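Local coordinates for methyltransferase type 12 (Clostridium thermocellum, PDB 3JWG), which probably methylates the 2'-oxygen of the 3'-terminal nucleotide of small RNAs with S-adenosyl-L-methionine, this chain being its C-terminal methyltransferase domain, at residues P133-V138 with M204-L209; G19-V24 with G41-L46; F123-F128 with E180-S185. All coordinates share one frame; numbering follows the deposited sequence.

Interaction 1 of 3, residues P133-V138 with M204-L209; sequences PQTVIV and MGVFTL
Val136 and Phe207 form an antiparallel hydrogen-bonded pair at the middle of this strand contact. Phe207 N gives a nearly straight bond to Val136 O (2.7 Å), and Val136 N answers to Phe207 O (2.9 Å). In the Phe207 side chain, CB meets Val136 O (3.6 Å) and Val136 CB (3.8 Å). Chi1 (-63°) puts CG anti to the carbonyl carbon, on the face shared with Val136 and Val138, where it passes Val136 O more loosely. CD2 keeps close to that oxygen, which sits in the plane of the ring at its edge, 3.6 Å away. One atom farther out, CE2 reaches Val138 CG2 at 3.6 Å. Beyond the strands, Ala175, Val178 and Ala179 of helix 168-182 pack on the same ring. The pair joins the last parallel strand of a Rossmann-like class I methyltransferase sheet, 135-141, to its antiparallel strand 202-209. Gly205 and Val138 exchange a further pair of backbone bonds. On the other face Met204 SD rests on Ile137 CG2 at 3.8 Å, and Thr135 CG2 faces Val206 CG1. A water lies between two hydroxyls, 2.8 Å from Thr135 OG1 and unusually close to Thr208 OG1, while Leu209 N bonds to Gln134 O.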
loop_
_atom_site.group_PDB
_atom_site.type_symbol
_atom_site.label_atom_id
_atom_site.label_comp_id
_atom_site.label_asym_id
_atom_site.label_seq_id
_atom_site.Cartn_x
_atom_site.Cartn_y
_atom_site.Cartn_z
ATOM N N PRO A 133 -9.081 4.396 -7.922
ATOM C CA PRO A 133 -8.708 5.792 -7.663
ATOM C C PRO A 133 -7.813 6.334 -8.784
ATOM O O PRO A 133 -7.293 5.568 -9.596
ATOM C CB PRO A 133 -7.979 5.705 -6.323
ATOM C CG PRO A 133 -7.236 4.389 -6.463
ATOM C CD PRO A 133 -8.289 3.472 -7.085
ATOM N N GLN A 134 -7.639 7.652 -8.828
ATOM C CA GLN A 134 -6.806 8.264 -9.856
ATOM C C GLN A 134 -5.375 7.726 -9.775
ATOM O O GLN A 134 -4.716 7.536 -10.796
ATOM C CB GLN A 134 -6.796 9.783 -9.692
ATOM C CG GLN A 134 -5.826 10.482 -10.629
ATOM C CD GLN A 134 -6.194 10.318 -12.092
ATOM O OE1 GLN A 134 -5.334 10.403 -12.969
ATOM N NE2 GLN A 134 -7.475 10.099 -12.364
ATOM N N THR A 135 -4.907 7.471 -8.559
ATOM C CA THR A 135 -3.555 6.943 -8.355
ATOM C C THR A 135 -3.546 5.718 -7.443
ATOM O O THR A 135 -4.233 5.690 -6.424
ATOM C CB THR A 135 -2.634 7.999 -7.703
ATOM O OG1 THR A 135 -2.603 9.180 -8.517
ATOM C CG2 THR A 135 -1.210 7.450 -7.546
ATOM N N VAL A 136 -2.773 4.701 -7.814
ATOM C CA VAL A 136 -2.637 3.509 -6.979
ATOM C C VAL A 136 -1.137 3.313 -6.763
ATOM O O VAL A 136 -0.362 3.346 -7.718
ATOM C CB VAL A 136 -3.208 2.240 -7.649
ATOM C CG1 VAL A 136 -2.933 1.026 -6.763
ATOM C CG2 VAL A 136 -4.709 2.396 -7.887
ATOM N N ILE A 137 -0.731 3.145 -5.512
ATOM C CA ILE A 137 0.675 2.935 -5.188
ATOM C C ILE A 137 0.823 1.554 -4.567
ATOM O O ILE A 137 0.250 1.280 -3.509
ATOM C CB ILE A 137 1.181 3.994 -4.179
ATOM C CG1 ILE A 137 1.054 5.397 -4.788
ATOM C CG2 ILE A 137 2.630 3.705 -3.804
ATOM C CD1 ILE A 137 1.398 6.518 -3.817
ATOM N N VAL A 138 1.573 0.677 -5.233
ATOM C CA VAL A 138 1.786 -0.680 -4.726
ATOM C C VAL A 138 3.257 -0.848 -4.385
ATOM O O VAL A 138 4.126 -0.610 -5.227
ATOM C CB VAL A 138 1.408 -1.766 -5.770
ATOM C CG1 VAL A 138 1.569 -3.152 -5.151
ATOM C CG2 VAL A 138 -0.022 -1.568 -6.261
ATOM N N MET A 204 8.441 -0.409 -6.163
ATOM C CA MET A 204 7.151 0.262 -6.124
ATOM C C MET A 204 6.618 0.573 -7.508
ATOM O O MET A 204 7.367 0.985 -8.398
ATOM C CB MET A 204 7.282 1.550 -5.300
ATOM C CG MET A 204 6.072 2.478 -5.311
ATOM S SD MET A 204 6.415 3.959 -4.304
ATOM C CE MET A 204 6.613 3.204 -2.738
ATOM N N GLY A 205 5.317 0.348 -7.683
ATOM C CA GLY A 205 4.675 0.634 -8.947
ATOM C C GLY A 205 3.650 1.725 -8.683
ATOM O O GLY A 205 2.857 1.619 -7.742
ATOM N N VAL A 206 3.683 2.787 -9.477
ATOM C CA VAL A 206 2.718 3.871 -9.322
ATOM C C VAL A 206 1.802 3.811 -10.538
ATOM O O VAL A 206 2.234 3.985 -11.683
ATOM C CB VAL A 206 3.412 5.246 -9.227
ATOM C CG1 VAL A 206 2.370 6.357 -9.051
ATOM C CG2 VAL A 206 4.383 5.246 -8.054
ATOM N N PHE A 207 0.532 3.526 -10.278
ATOM C CA PHE A 207 -0.462 3.400 -11.331
ATOM C C PHE A 207 -1.278 4.681 -11.431
ATOM O O PHE A 207 -1.687 5.237 -10.417
ATOM C CB PHE A 207 -1.417 2.237 -11.020
ATOM C CG PHE A 207 -0.758 0.884 -10.975
ATOM C CD1 PHE A 207 -0.868 0.008 -12.053
ATOM C CD2 PHE A 207 -0.083 0.459 -9.836
ATOM C CE1 PHE A 207 -0.317 -1.280 -11.997
ATOM C CE2 PHE A 207 0.471 -0.823 -9.767
ATOM C CZ PHE A 207 0.351 -1.695 -10.850
ATOM N N THR A 208 -1.526 5.126 -12.659
ATOM C CA THR A 208 -2.309 6.332 -12.907
ATOM C C THR A 208 -3.480 5.978 -13.815
ATOM O O THR A 208 -3.295 5.393 -14.878
ATOM C CB THR A 208 -1.449 7.419 -13.574
ATOM O OG1 THR A 208 -0.407 7.810 -12.674
ATOM C CG2 THR A 208 -2.301 8.655 -13.918
ATOM N N LEU A 209 -4.688 6.325 -13.382
ATOM C CA LEU A 209 -5.893 6.021 -14.145
ATOM C C LEU A 209 -5.825 6.673 -15.521
ATOM O O LEU A 209 -5.543 7.867 -15.638
ATOM C CB LEU A 209 -7.136 6.507 -13.389
ATOM C CG LEU A 209 -8.496 6.155 -14.002
ATOM C CD1 LEU A 209 -8.630 4.644 -14.140
ATOM C CD2 LEU A 209 -9.609 6.705 -13.124
HETATM O O HOH W 1 -0.896 9.394 -10.771
#

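Interaction 2 of 3, residues G19-V24 with G41-L46; sequences GTVVAV and GNLLSL
Val22 pushes one methyl, CG2, into the dip between Leu43 and Leu46, two leucines one helical turn apart on helix 42-48. CG2 lies 3.9 Å from Leu43 CD1 and the same 3.9 Å from Leu46 CB, so this single bump is held by both leucines. The complementary fit comes from the leucines. Leu43 leaves its helix with CG anti to the backbone N (chi1 179°), and its CD1 methyl settles against the two adjacent valines, touching Val22 CG2 and, more loosely at 4.2 Å, Val21 CG1. The Val22 and Leu43 side chains slide past each other in opposite directions. Leu46 instead crosses Val22 obliquely, its CB and CD1 bordering the same CG2, and CD1 comes to rest 3.8 Å from Gly19 N, against bare backbone. The fit is shallow, one methyl of Val22 in one dip, and the axes of the short segments remain 10.0 Å apart and are inclined at 52°. No hydrogen bond crosses the interface, and the area buried is small. Beneath it, Val21 and Leu43 both pack on Thr107 and Ile109 of strand 105-109, which lets the two helices share one patch of the sheet. Gly41 is the N-cap residue just before helix 42-48, and its carbonyl O receives both Ser45 N (3.0 Å) and Ser45 OG (3.2 Å). Ser45 OG is also bonded to Arg72. The chain enters this helix from strand 32-36 through the glycine-rich loop containing Gly37 and Gly41, the first signature motif of class I methyltransferases, which in relatives binds S-adenosylmethionine; here Gly37 and Ile109 contribute to a magnesium site, and the side chain of Leu43 is about 7 Å from the magnesium ion.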
loop_
_atom_site.group_PDB
_atom_site.type_symbol
_atom_site.label_atom_id
_atom_site.label_comp_id
_atom_site.label_asym_id
_atom_site.label_seq_id
_atom_site.Cartn_x
_atom_site.Cartn_y
_atom_site.Cartn_z
ATOM N N GLY A 19 7.794 7.183 3.914
ATOM C CA GLY A 19 7.949 8.589 3.588
ATOM C C GLY A 19 7.876 8.796 2.089
ATOM O O GLY A 19 7.331 9.794 1.615
ATOM N N THR A 20 8.427 7.846 1.340
ATOM C CA THR A 20 8.411 7.913 -0.116
ATOM C C THR A 20 6.966 7.830 -0.609
ATOM O O THR A 20 6.569 8.558 -1.511
ATOM C CB THR A 20 9.207 6.755 -0.737
ATOM O OG1 THR A 20 10.584 6.856 -0.349
ATOM C CG2 THR A 20 9.096 6.795 -2.249
ATOM N N VAL A 21 6.187 6.925 -0.023
ATOM C CA VAL A 21 4.785 6.793 -0.407
ATOM C C VAL A 21 4.056 8.117 -0.178
ATOM O O VAL A 21 3.313 8.583 -1.040
ATOM C CB VAL A 21 4.076 5.692 0.410
ATOM C CG1 VAL A 21 2.612 5.625 0.016
ATOM C CG2 VAL A 21 4.750 4.340 0.165
ATOM N N VAL A 22 4.271 8.723 0.988
ATOM C CA VAL A 22 3.630 9.996 1.311
ATOM C C VAL A 22 3.985 11.071 0.280
ATOM O O VAL A 22 3.116 11.816 -0.183
ATOM C CB VAL A 22 4.055 10.480 2.720
ATOM C CG1 VAL A 22 3.426 11.838 3.030
ATOM C CG2 VAL A 22 3.628 9.449 3.763
ATOM N N ALA A 23 5.264 11.147 -0.080
ATOM C CA ALA A 23 5.729 12.134 -1.052
ATOM C C ALA A 23 5.068 11.931 -2.408
ATOM O O ALA A 23 4.700 12.899 -3.074
ATOM C CB ALA A 23 7.253 12.064 -1.194
ATOM N N VAL A 24 4.915 10.680 -2.828
ATOM C CA VAL A 24 4.270 10.420 -4.110
ATOM C C VAL A 24 2.827 10.929 -4.065
ATOM O O VAL A 24 2.365 11.608 -4.990
ATOM C CB VAL A 24 4.284 8.912 -4.460
ATOM C CG1 VAL A 24 3.452 8.657 -5.713
ATOM C CG2 VAL A 24 5.716 8.451 -4.691
ATOM N N GLY A 41 -1.050 0.760 11.144
ATOM C CA GLY A 41 -1.235 2.158 10.791
ATOM C C GLY A 41 0.007 3.025 10.705
ATOM O O GLY A 41 -0.070 4.237 10.908
ATOM N N ASN A 42 1.149 2.425 10.388
ATOM C CA ASN A 42 2.381 3.199 10.292
ATOM C C ASN A 42 2.297 4.288 9.234
ATOM O O ASN A 42 2.807 5.392 9.435
ATOM C CB ASN A 42 3.573 2.279 10.026
ATOM C CG ASN A 42 3.886 1.391 11.207
ATOM O OD1 ASN A 42 3.835 1.836 12.353
ATOM N ND2 ASN A 42 4.220 0.135 10.940
ATOM N N LEU A 43 1.648 3.985 8.113
ATOM C CA LEU A 43 1.488 4.969 7.046
ATOM C C LEU A 43 0.466 6.021 7.489
ATOM O O LEU A 43 0.630 7.220 7.233
ATOM C CB LEU A 43 1.003 4.299 5.761
ATOM C CG LEU A 43 0.780 5.271 4.597
ATOM C CD1 LEU A 43 2.111 5.901 4.202
ATOM C CD2 LEU A 43 0.153 4.539 3.417
ATOM N N LEU A 44 -0.589 5.560 8.155
ATOM C CA LEU A 44 -1.631 6.451 8.651
ATOM C C LEU A 44 -1.020 7.552 9.517
ATOM O O LEU A 44 -1.376 8.722 9.382
ATOM C CB LEU A 44 -2.655 5.654 9.467
ATOM C CG LEU A 44 -3.807 4.939 8.749
ATOM C CD1 LEU A 44 -3.381 4.409 7.401
ATOM C CD2 LEU A 44 -4.308 3.820 9.638
ATOM N N SER A 45 -0.102 7.173 10.402
ATOM C CA SER A 45 0.557 8.135 11.285
ATOM C C SER A 45 1.235 9.244 10.495
ATOM O O SER A 45 1.092 10.425 10.820
ATOM C CB SER A 45 1.615 7.448 12.157
ATOM O OG SER A 45 1.056 6.417 12.942
ATOM N N LEU A 46 1.987 8.861 9.464
ATOM C CA LEU A 46 2.699 9.831 8.636
ATOM C C LEU A 46 1.759 10.741 7.857
ATOM O O LEU A 46 2.042 11.923 7.666
ATOM C CB LEU A 46 3.634 9.121 7.648
ATOM C CG LEU A 46 4.849 8.361 8.188
ATOM C CD1 LEU A 46 5.652 7.835 7.008
ATOM C CD2 LEU A 46 5.717 9.272 9.047
#

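Interaction 3 of 3, residues F123-F128 with E180-S185; sequences FEKVLF and EKYGYS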
loop_
_atom_site.group_PDB
_atom_site.type_symbol
_atom_site.label_atom_id
_atom_site.label_comp_id
_atom_site.label_asym_id
_atom_site.label_seq_id
_atom_site.Cartn_x
_atom_site.Cartn_y
_atom_site.Cartn_z
ATOM N N PHE A 123 -8.426 -9.343 -5.217
ATOM C CA PHE A 123 -7.927 -8.058 -4.740
ATOM C C PHE A 123 -7.695 -7.074 -5.895
ATOM O O PHE A 123 -7.937 -5.874 -5.750
ATOM C CB PHE A 123 -6.627 -8.247 -3.950
ATOM C CG PHE A 123 -6.053 -6.960 -3.413
ATOM C CD1 PHE A 123 -6.728 -6.235 -2.435
ATOM C CD2 PHE A 123 -4.846 -6.466 -3.898
ATOM C CE1 PHE A 123 -6.207 -5.034 -1.943
ATOM C CE2 PHE A 123 -4.313 -5.268 -3.416
ATOM C CZ PHE A 123 -4.993 -4.549 -2.436
ATOM N N GLU A 124 -7.219 -7.580 -7.033
ATOM C CA GLU A 124 -6.977 -6.740 -8.205
ATOM C C GLU A 124 -8.271 -6.052 -8.639
ATOM O O GLU A 124 -8.279 -4.862 -8.955
ATOM C CB GLU A 124 -6.450 -7.582 -9.374
ATOM C CG GLU A 124 -5.089 -8.221 -9.144
ATOM C CD GLU A 124 -4.679 -9.133 -10.289
ATOM O OE1 GLU A 124 -5.512 -9.385 -11.186
ATOM O OE2 GLU A 124 -3.523 -9.600 -10.291
ATOM N N LYS A 125 -9.363 -6.814 -8.677
ATOM C CA LYS A 125 -10.656 -6.257 -9.063
ATOM C C LYS A 125 -11.056 -5.190 -8.055
ATOM O O LYS A 125 -11.435 -4.075 -8.426
ATOM C CB LYS A 125 -11.737 -7.339 -9.090
ATOM C CG LYS A 125 -11.617 -8.348 -10.213
ATOM C CD LYS A 125 -12.818 -9.284 -10.207
ATOM C CE LYS A 125 -12.734 -10.335 -11.302
ATOM N NZ LYS A 125 -13.912 -11.260 -11.245
ATOM N N VAL A 126 -10.972 -5.538 -6.776
ATOM C CA VAL A 126 -11.323 -4.599 -5.713
ATOM C C VAL A 126 -10.529 -3.298 -5.835
ATOM O O VAL A 126 -11.068 -2.194 -5.670
ATOM C CB VAL A 126 -11.040 -5.203 -4.314
ATOM C CG1 VAL A 126 -11.250 -4.139 -3.235
ATOM C CG2 VAL A 126 -11.951 -6.395 -4.064
ATOM N N LEU A 127 -9.247 -3.436 -6.135
ATOM C CA LEU A 127 -8.366 -2.286 -6.246
ATOM C C LEU A 127 -8.538 -1.430 -7.497
ATOM O O LEU A 127 -8.781 -0.225 -7.401
ATOM C CB LEU A 127 -6.909 -2.755 -6.143
ATOM C CG LEU A 127 -5.789 -1.713 -6.232
ATOM C CD1 LEU A 127 -6.047 -0.556 -5.279
ATOM C CD2 LEU A 127 -4.466 -2.389 -5.904
ATOM N N PHE A 128 -8.419 -2.049 -8.665
ATOM C CA PHE A 128 -8.503 -1.316 -9.922
ATOM C C PHE A 128 -9.884 -1.155 -10.550
ATOM O O PHE A 128 -10.063 -0.319 -11.433
ATOM C CB PHE A 128 -7.550 -1.950 -10.938
ATOM C CG PHE A 128 -6.111 -1.970 -10.485
ATOM C CD1 PHE A 128 -5.383 -0.787 -10.388
ATOM C CD2 PHE A 128 -5.495 -3.171 -10.134
ATOM C CE1 PHE A 128 -4.058 -0.798 -9.944
ATOM C CE2 PHE A 128 -4.174 -3.195 -9.689
ATOM C CZ PHE A 128 -3.453 -2.006 -9.592
ATOM N N GLU A 180 -2.797 -2.727 -17.888
ATOM C CA GLU A 180 -3.396 -2.859 -19.210
ATOM C C GLU A 180 -4.834 -3.364 -19.108
ATOM O O GLU A 180 -5.729 -2.839 -19.762
ATOM C CB GLU A 180 -2.546 -3.810 -20.063
ATOM C CG GLU A 180 -2.942 -3.895 -21.526
ATOM C CD GLU A 180 -4.150 -4.778 -21.753
ATOM O OE1 GLU A 180 -4.082 -5.975 -21.399
ATOM O OE2 GLU A 180 -5.166 -4.282 -22.287
ATOM N N LYS A 181 -5.050 -4.368 -18.266
ATOM C CA LYS A 181 -6.374 -4.954 -18.076
ATOM C C LYS A 181 -7.404 -3.974 -17.514
ATOM O O LYS A 181 -8.582 -4.043 -17.864
ATOM C CB LYS A 181 -6.270 -6.174 -17.149
ATOM C CG LYS A 181 -7.594 -6.869 -16.849
ATOM C CD LYS A 181 -7.376 -8.107 -15.981
ATOM C CE LYS A 181 -8.672 -8.883 -15.769
ATOM N NZ LYS A 181 -8.458 -10.176 -15.044
ATOM N N TYR A 182 -6.961 -3.050 -16.664
ATOM C CA TYR A 182 -7.874 -2.095 -16.043
ATOM C C TYR A 182 -7.823 -0.640 -16.522
ATOM O O TYR A 182 -8.474 0.228 -15.943
ATOM C CB TYR A 182 -7.698 -2.152 -14.525
ATOM C CG TYR A 182 -8.193 -3.451 -13.927
ATOM C CD1 TYR A 182 -9.557 -3.720 -13.834
ATOM C CD2 TYR A 182 -7.298 -4.424 -13.482
ATOM C CE1 TYR A 182 -10.020 -4.921 -13.313
ATOM C CE2 TYR A 182 -7.751 -5.634 -12.959
ATOM C CZ TYR A 182 -9.113 -5.874 -12.877
ATOM O OH TYR A 182 -9.568 -7.062 -12.352
ATOM N N GLY A 183 -7.059 -0.363 -17.571
ATOM C CA GLY A 183 -7.013 1.000 -18.076
ATOM C C GLY A 183 -6.175 1.982 -17.283
ATOM O O GLY A 183 -6.530 3.158 -17.154
ATOM N N TYR A 184 -5.057 1.502 -16.753
ATOM C CA TYR A 184 -4.139 2.336 -15.989
ATOM C C TYR A 184 -2.793 2.308 -16.698
ATOM O O TYR A 184 -2.510 1.399 -17.476
ATOM C CB TYR A 184 -3.925 1.772 -14.575
ATOM C CG TYR A 184 -4.965 2.145 -13.540
ATOM C CD1 TYR A 184 -4.728 3.172 -12.628
ATOM C CD2 TYR A 184 -6.174 1.461 -13.462
ATOM C CE1 TYR A 184 -5.671 3.510 -11.656
ATOM C CE2 TYR A 184 -7.130 1.789 -12.493
ATOM C CZ TYR A 184 -6.871 2.814 -11.594
ATOM O OH TYR A 184 -7.804 3.132 -10.631
ATOM N N SER A 185 -1.974 3.314 -16.424
ATOM C CA SER A 185 -0.625 3.358 -16.953
ATOM C C SER A 185 0.192 3.152 -15.672
ATOM O O SER A 185 -0.276 3.486 -14.575
ATOM C CB SER A 185 -0.333 4.721 -17.596
ATOM O OG SER A 185 -0.512 5.773 -16.670
HETATM O O HOH W 2 -8.077 -9.196 -12.187
#
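Phe128 packs against two tyrosines set on neighbouring sides of it and meets each in a different way. Toward Tyr182 it presents its CB, which sits over one face of the tyrosine ring, 3.4 Å from Tyr182 CG, in a CH-pi contact. The two rings themselves are nearly parallel, at 24°, but slid so far apart, with centroids 5.8 Å from each other, that they barely overlap. The opposite face of the Tyr182 ring is lined near its rim by Lys181 CG. Toward Tyr184, Phe128 turns an edge: CD1 points at the tyrosine face, 3.8 Å from Tyr184 CE2, in a T-shaped pair with planes at 67° and centroids 5.3 Å apart. Leu127 CG lies over the centre of one face of the Phe128 ring. Between the two tyrosines Gly183, with positive phi, closes helix 168-182 in a Schellman motif and turns the chain into strand 184-191. At its outer end Tyr182 OH touches Lys125 CG at 3.2 Å and shares a water (2.6 Å) with Glu124 OE1 and Lys181 NZ. Glu124 OE2 is bonded to Trp174. An aromatic cluster thus joins helix 117-131 to the end of helix 168-182 and the start of strand 184-191. At its polar margin the water donates to Glu124 OE1 and accepts from Lys181 NZ, bridging opposite charges 4.9 Å apart, whose attraction may add modestly to the contact.

Overall arrangement
Interactions 1 and 3 are close neighbours, with centres 10 Å apart, and are linked by hydrogen bonds from Tyr184 OH to Pro133 O (2.7 Å) and from Thr208 N to Ser185 O (2.8 Å). The Phe207 and Phe128 rings also meet on that side of the sheet. Interaction 2 adjoins the other face: Val24 CG1 packs on Ile137 CD1 at 3.5 Å, and Val21 CG2 on Met204 CE. Interactions 2 and 3 do not touch, their nearest atoms being about 11 Å apart. Interaction 2 is nearest the magnesium site, whereas the side chain of Val138 in interaction 1 is about 10 Å from the ion and interaction 3 lies remote from it.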